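Local coordinates for protein 4-hydroxybutyrate CoA-transferase (Porphyromonas gingivalis, PDB 3EH7) that probably transfers coenzyme A from an acyl-CoA to a carboxylic acid, as a putative 4-hydroxybutyrate CoA-transferase of the acetyl-CoA hydrolase/transferase family, at residues A[29-40]-A[118-126]. Numbering follows the deposited sequence.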
ATOM      1  N   GLU A  29      32.000  -0.344   5.792  1.00 29.95           N
ATOM      2  CA  GLU A  29      31.290   0.408   4.750  1.00 29.13           C
ATOM      3  C   GLU A  29      30.181  -0.445   4.136  1.00 29.11           C
ATOM      4  O   GLU A  29      30.204  -1.676   4.232  1.00 30.00           O
ATOM      5  CB  GLU A  29      32.263   0.921   3.679  1.00 29.64           C
ATOM      6  CG  GLU A  29      33.069   2.172   4.133  1.00 28.61           C
ATOM      7  CD  GLU A  29      33.973   2.723   3.055  1.00 31.15           C
ATOM      8  OE1 GLU A  29      34.249   1.990   2.069  1.00 33.19           O
ATOM      9  OE2 GLU A  29      34.427   3.892   3.182  1.00 31.38           O
ATOM     10  N   ARG A  30      29.172   0.203   3.578  1.00 28.43           N
ATOM     11  CA  ARG A  30      28.149  -0.501   2.815  1.00 28.07           C
ATOM     12  C   ARG A  30      28.439  -0.340   1.323  1.00 27.17           C
ATOM     13  O   ARG A  30      28.628   0.773   0.832  1.00 26.48           O
ATOM     14  CB  ARG A  30      26.751   0.002   3.131  1.00 28.41           C
ATOM     15  CG  ARG A  30      25.690  -0.890   2.537  1.00 30.59           C
ATOM     16  CD  ARG A  30      24.287  -0.338   2.643  1.00 34.45           C
ATOM     17  NE  ARG A  30      23.609  -0.730   3.875  1.00 35.67           N
ATOM     18  CZ  ARG A  30      23.603  -0.007   4.988  1.00 38.14           C
ATOM     19  NH1 ARG A  30      24.270   1.146   5.053  1.00 40.43           N
ATOM     20  NH2 ARG A  30      22.954  -0.446   6.054  1.00 37.49           N
ATOM     21  N   VAL A  31      28.472  -1.462   0.615  1.00 26.25           N
ATOM     22  CA  VAL A  31      28.842  -1.494  -0.797  1.00 25.62           C
ATOM     23  C   VAL A  31      27.632  -1.972  -1.557  1.00 25.28           C
ATOM     24  O   VAL A  31      27.109  -3.031  -1.239  1.00 26.18           O
ATOM     25  CB  VAL A  31      29.989  -2.493  -1.035  1.00 25.95           C
ATOM     26  CG1 VAL A  31      30.408  -2.494  -2.493  1.00 24.84           C
ATOM     27  CG2 VAL A  31      31.154  -2.184  -0.129  1.00 25.38           C
ATOM     28  N   ALA A  32      27.166  -1.175  -2.522  1.00 24.47           N
ATOM     29  CA  ALA A  32      26.053  -1.554  -3.385  1.00 23.83           C
ATOM     30  C   ALA A  32      26.633  -2.081  -4.696  1.00 23.23           C
ATOM     31  O   ALA A  32      27.644  -1.567  -5.175  1.00 23.54           O
ATOM     32  CB  ALA A  32      25.159  -0.368  -3.643  1.00 23.56           C
ATOM     33  N   LEU A  33      26.025  -3.123  -5.245  1.00 22.35           N
ATOM     34  CA  LEU A  33      26.484  -3.735  -6.497  1.00 22.17           C
ATOM     35  C   LEU A  33      25.386  -3.626  -7.483  1.00 21.96           C
ATOM     36  O   LEU A  33      24.239  -3.683  -7.090  1.00 21.44           O
ATOM     37  CB  LEU A  33      26.773  -5.226  -6.317  1.00 22.18           C
ATOM     38  CG  LEU A  33      27.854  -5.662  -5.324  1.00 23.31           C
ATOM     39  CD1 LEU A  33      27.963  -7.167  -5.359  1.00 21.48           C
ATOM     40  CD2 LEU A  33      29.173  -5.024  -5.657  1.00 21.93           C
ATOM     41  N   SER A  34      25.729  -3.513  -8.764  1.00 21.89           N
ATOM     42  CA  SER A  34      24.718  -3.646  -9.814  1.00 21.88           C
ATOM     43  C   SER A  34      23.871  -4.889  -9.595  1.00 21.24           C
ATOM     44  O   SER A  34      24.382  -5.954  -9.238  1.00 21.79           O
ATOM     45  CB  SER A  34      25.337  -3.715 -11.220  1.00 21.96           C
ATOM     46  OG  SER A  34      25.883  -2.499 -11.651  1.00 22.06           O
ATOM     47  N   HIS A  35      22.575  -4.735  -9.817  1.00 21.20           N
ATOM     48  CA  HIS A  35      21.581  -5.761  -9.541  1.00 21.76           C
ATOM     49  C   HIS A  35      21.611  -6.920 -10.535  1.00 22.34           C
ATOM     50  O   HIS A  35      21.897  -6.734 -11.710  1.00 22.23           O
ATOM     51  CB  HIS A  35      20.177  -5.124  -9.554  1.00 21.91           C
ATOM     52  CG  HIS A  35      19.076  -6.060  -9.179  1.00 22.25           C
ATOM     53  ND1 HIS A  35      19.156  -6.887  -8.080  1.00 22.81           N
ATOM     54  CD2 HIS A  35      17.846  -6.260  -9.714  1.00 22.00           C
ATOM     55  CE1 HIS A  35      18.036  -7.587  -7.975  1.00 24.64           C
ATOM     56  NE2 HIS A  35      17.230  -7.237  -8.964  1.00 21.84           N
ATOM     57  N   ALA A  36      21.293  -8.116 -10.030  1.00 23.38           N
ATOM     58  CA  ALA A  36      20.956  -9.293 -10.840  1.00 22.97           C
ATOM     59  C   ALA A  36      21.999  -9.614 -11.918  1.00 22.93           C
ATOM     60  O   ALA A  36      23.152  -9.938 -11.585  1.00 23.65           O
ATOM     61  CB  ALA A  36      19.496  -9.176 -11.428  1.00 22.76           C
ATOM     62  N   ALA A  37      21.610  -9.565 -13.188  1.00 22.94           N
ATOM     63  CA  ALA A  37      22.476 -10.076 -14.270  1.00 22.98           C
ATOM     64  C   ALA A  37      23.693  -9.192 -14.497  1.00 22.77           C
ATOM     65  O   ALA A  37      24.686  -9.644 -15.088  1.00 22.87           O
ATOM     66  CB  ALA A  37      21.697 -10.244 -15.586  1.00 22.70           C
ATOM     67  N   GLY A  38      23.625  -7.958 -14.005  1.00 21.88           N
ATOM     68  CA  GLY A  38      24.699  -7.004 -14.181  1.00 23.03           C
ATOM     69  C   GLY A  38      25.648  -6.939 -13.022  1.00 22.27           C
ATOM     70  O   GLY A  38      26.370  -5.988 -12.884  1.00 22.37           O
ATOM     71  N   VAL A  39      25.623  -7.937 -12.160  1.00 22.68           N
ATOM     72  CA  VAL A  39      26.551  -7.972 -11.031  1.00 22.96           C
ATOM     73  C   VAL A  39      27.970  -7.857 -11.609  1.00 21.96           C
ATOM     74  O   VAL A  39      28.300  -8.535 -12.571  1.00 22.29           O
ATOM     75  CB  VAL A  39      26.380  -9.277 -10.196  1.00 22.99           C
ATOM     76  CG1 VAL A  39      27.704  -9.746  -9.646  1.00 24.39           C
ATOM     77  CG2 VAL A  39      25.376  -9.076  -9.051  1.00 23.90           C
ATOM     78  N   PRO A  40      28.790  -6.964 -11.057  1.00 21.53           N
ATOM     79  CA  PRO A  40      30.134  -6.768 -11.604  1.00 21.17           C
ATOM     80  C   PRO A  40      31.087  -7.927 -11.236  1.00 21.50           C
ATOM     81  O   PRO A  40      31.749  -7.882 -10.210  1.00 20.20           O
ATOM     82  CB  PRO A  40      30.569  -5.454 -10.942  1.00 21.15           C
ATOM     83  CG  PRO A  40      29.851  -5.460  -9.648  1.00 21.01           C
ATOM     84  CD  PRO A  40      28.513  -6.040  -9.944  1.00 20.41           C
ATOM     85  N   LEU A 118      19.296   5.190   3.626  1.00 35.94           N
ATOM     86  CA  LEU A 118      20.068   3.977   3.326  1.00 35.57           C
ATOM     87  C   LEU A 118      21.361   4.449   2.727  1.00 35.51           C
ATOM     88  O   LEU A 118      21.400   4.818   1.546  1.00 35.58           O
ATOM     89  CB  LEU A 118      19.318   3.062   2.345  1.00 36.26           C
ATOM     90  CG  LEU A 118      20.039   1.840   1.758  1.00 36.63           C
ATOM     91  CD1 LEU A 118      20.382   0.811   2.787  1.00 34.69           C
ATOM     92  CD2 LEU A 118      19.146   1.207   0.715  1.00 38.55           C
ATOM     93  N   HIS A 119      22.413   4.474   3.545  1.00 34.48           N
ATOM     94  CA  HIS A 119      23.666   5.072   3.159  1.00 34.05           C
ATOM     95  C   HIS A 119      24.524   4.057   2.421  1.00 33.21           C
ATOM     96  O   HIS A 119      24.728   2.933   2.896  1.00 33.21           O
ATOM     97  CB  HIS A 119      24.410   5.598   4.400  1.00 34.80           C
ATOM     98  CG  HIS A 119      25.776   6.134   4.109  1.00 35.84           C
ATOM     99  ND1 HIS A 119      25.998   7.440   3.723  1.00 39.82           N
ATOM    100  CD2 HIS A 119      26.993   5.536   4.125  1.00 38.91           C
ATOM    101  CE1 HIS A 119      27.294   7.623   3.516  1.00 39.23           C
ATOM    102  NE2 HIS A 119      27.920   6.484   3.756  1.00 38.03           N
ATOM    103  N   ILE A 120      25.061   4.475   1.282  1.00 31.78           N
ATOM    104  CA  ILE A 120      25.927   3.634   0.486  1.00 30.56           C
ATOM    105  C   ILE A 120      27.288   4.316   0.376  1.00 29.80           C
ATOM    106  O   ILE A 120      27.405   5.409  -0.184  1.00 29.86           O
ATOM    107  CB  ILE A 120      25.326   3.404  -0.904  1.00 30.71           C
ATOM    108  CG1 ILE A 120      24.163   2.426  -0.793  1.00 30.87           C
ATOM    109  CG2 ILE A 120      26.393   2.896  -1.868  1.00 29.77           C
ATOM    110  CD1 ILE A 120      23.224   2.527  -1.925  1.00 33.28           C
ATOM    111  N   ASP A 121      28.323   3.668   0.891  1.00 27.37           N
ATOM    112  CA  ASP A 121      29.621   4.260   0.843  1.00 27.14           C
ATOM    113  C   ASP A 121      30.289   4.035  -0.515  1.00 26.93           C
ATOM    114  O   ASP A 121      31.055   4.886  -0.976  1.00 26.92           O
ATOM    115  CB  ASP A 121      30.489   3.674   1.947  1.00 27.63           C
ATOM    116  CG  ASP A 121      29.935   3.954   3.345  1.00 27.47           C
ATOM    117  OD1 ASP A 121      30.204   5.042   3.882  1.00 31.98           O
ATOM    118  OD2 ASP A 121      29.237   3.087   3.895  1.00 27.39           O
ATOM    119  N   VAL A 122      30.025   2.878  -1.122  1.00 25.92           N
ATOM    120  CA  VAL A 122      30.677   2.452  -2.350  1.00 25.60           C
ATOM    121  C   VAL A 122      29.644   1.831  -3.289  1.00 24.89           C
ATOM    122  O   VAL A 122      28.823   1.021  -2.859  1.00 26.23           O
ATOM    123  CB  VAL A 122      31.782   1.447  -2.061  1.00 25.47           C
ATOM    124  CG1 VAL A 122      32.470   1.008  -3.352  1.00 26.05           C
ATOM    125  CG2 VAL A 122      32.797   2.057  -1.134  1.00 25.18           C
ATOM    126  N   ALA A 123      29.656   2.258  -4.551  1.00 23.90           N
ATOM    127  CA  ALA A 123      28.824   1.665  -5.595  1.00 23.29           C
ATOM    128  C   ALA A 123      29.777   1.012  -6.576  1.00 22.98           C
ATOM    129  O   ALA A 123      30.667   1.680  -7.122  1.00 22.95           O
ATOM    130  CB  ALA A 123      27.985   2.730  -6.312  1.00 22.62           C
ATOM    131  N   ILE A 124      29.631  -0.292  -6.776  1.00 22.36           N
ATOM    132  CA  ILE A 124      30.374  -0.974  -7.829  1.00 22.01           C
ATOM    133  C   ILE A 124      29.337  -1.303  -8.899  1.00 21.13           C
ATOM    134  O   ILE A 124      28.506  -2.198  -8.709  1.00 21.23           O
ATOM    135  CB  ILE A 124      31.110  -2.228  -7.352  1.00 21.56           C
ATOM    136  CG1 ILE A 124      31.891  -1.965  -6.075  1.00 21.77           C
ATOM    137  CG2 ILE A 124      32.120  -2.668  -8.397  1.00 22.58           C
ATOM    138  CD1 ILE A 124      32.686  -3.182  -5.582  1.00 19.13           C
ATOM    139  N   VAL A 125      29.379  -0.558 -10.003  1.00 19.84           N
ATOM    140  CA  VAL A 125      28.428  -0.765 -11.063  1.00 19.22           C
ATOM    141  C   VAL A 125      29.091  -1.255 -12.352  1.00 19.05           C
ATOM    142  O   VAL A 125      30.127  -0.738 -12.762  1.00 19.58           O
ATOM    143  CB  VAL A 125      27.547   0.494 -11.294  1.00 19.73           C
ATOM    144  CG1 VAL A 125      26.653   0.706 -10.068  1.00 16.94           C
ATOM    145  CG2 VAL A 125      28.383   1.739 -11.636  1.00 17.20           C
ATOM    146  N   GLN A 126      28.460  -2.241 -12.986  1.00 18.55           N
ATOM    147  CA  GLN A 126      28.854  -2.673 -14.307  1.00 18.98           C
ATOM    148  C   GLN A 126      28.234  -1.771 -15.399  1.00 18.89           C
ATOM    149  O   GLN A 126      27.058  -1.433 -15.348  1.00 18.85           O
ATOM    150  CB  GLN A 126      28.520  -4.140 -14.534  1.00 18.60           C
ATOM    151  CG  GLN A 126      29.145  -4.642 -15.799  1.00 18.73           C
ATOM    152  CD  GLN A 126      28.745  -6.034 -16.193  1.00 19.29           C
ATOM    153  OE1 GLN A 126      29.080  -6.464 -17.291  1.00 20.51           O
ATOM    154  NE2 GLN A 126      28.054  -6.762 -15.305  1.00 17.62           N
TER
HETATM  155  O   HOH W   1      33.596   5.562   0.531  1.00 47.82           O
HETATM  156  O   HOH W   2      32.480   6.466   2.503  1.00 49.81           O
HETATM  157  O   HOH W   3      24.649  -1.329 -13.545  1.00 21.36           O
HETATM  158  O   HOH W   4      27.345  -9.838 -14.858  1.00 18.32           O
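E29 and D121 stack their carboxylates with planes only 5° apart, although both are acidic; E29 OE2 and D121 OD1 are 4.4 Å apart. Each has other partners. D121 OD2 accepts a nearly straight bond from R30 N (2.9 Å, 173°), on its anti side. D121 OD1 takes H119 NE2, which comes from above the carboxylate plane. K26 forms a salt bridge with E29, and a water lies within hydrogen-bonding distance of E29 OE2 and D121 OD1.

R30 O accepts from both D121 N and V122 N. The bend of the R30 side chain at chi3 (-89°) turns the guanidinium so that NH1 donates to H119 O at 2.8 Å, in that carbonyl's plane but tilted from the guanidinium plane. L118 CD1 lies over one guanidinium face, toward its rim, and E58 pairs with NH2.

From here strands 30-33 and 122-126 run parallel. A32 N bonds to V122 O, and I124 N to A32 O. On one face, V31 CG1 and L33 CD2 pack against I124. On the other, A32 CB meets I120 CD1 at 3.9 Å, beside helix 145-151.

Beyond the strand, S34 OG takes over as acceptor for Q126 N (2.9 Å). The extended Q126 side chain then sends NE2 to G38 O at 3.0 Å, above the carbonyl plane. A water links the same NE2 to A37 O and V39 O, while N160 binds OE1. P40 CG rests on I124 CG2 just before helix 41-49.

These are neighbouring interior strands of the N-terminal domain's parallel sheet, with 30-33 next to edge strand 58-60. Side chains extend the backbone pairing at both ends, and the lysine, histidine and water probably offset the repulsion between the two acids.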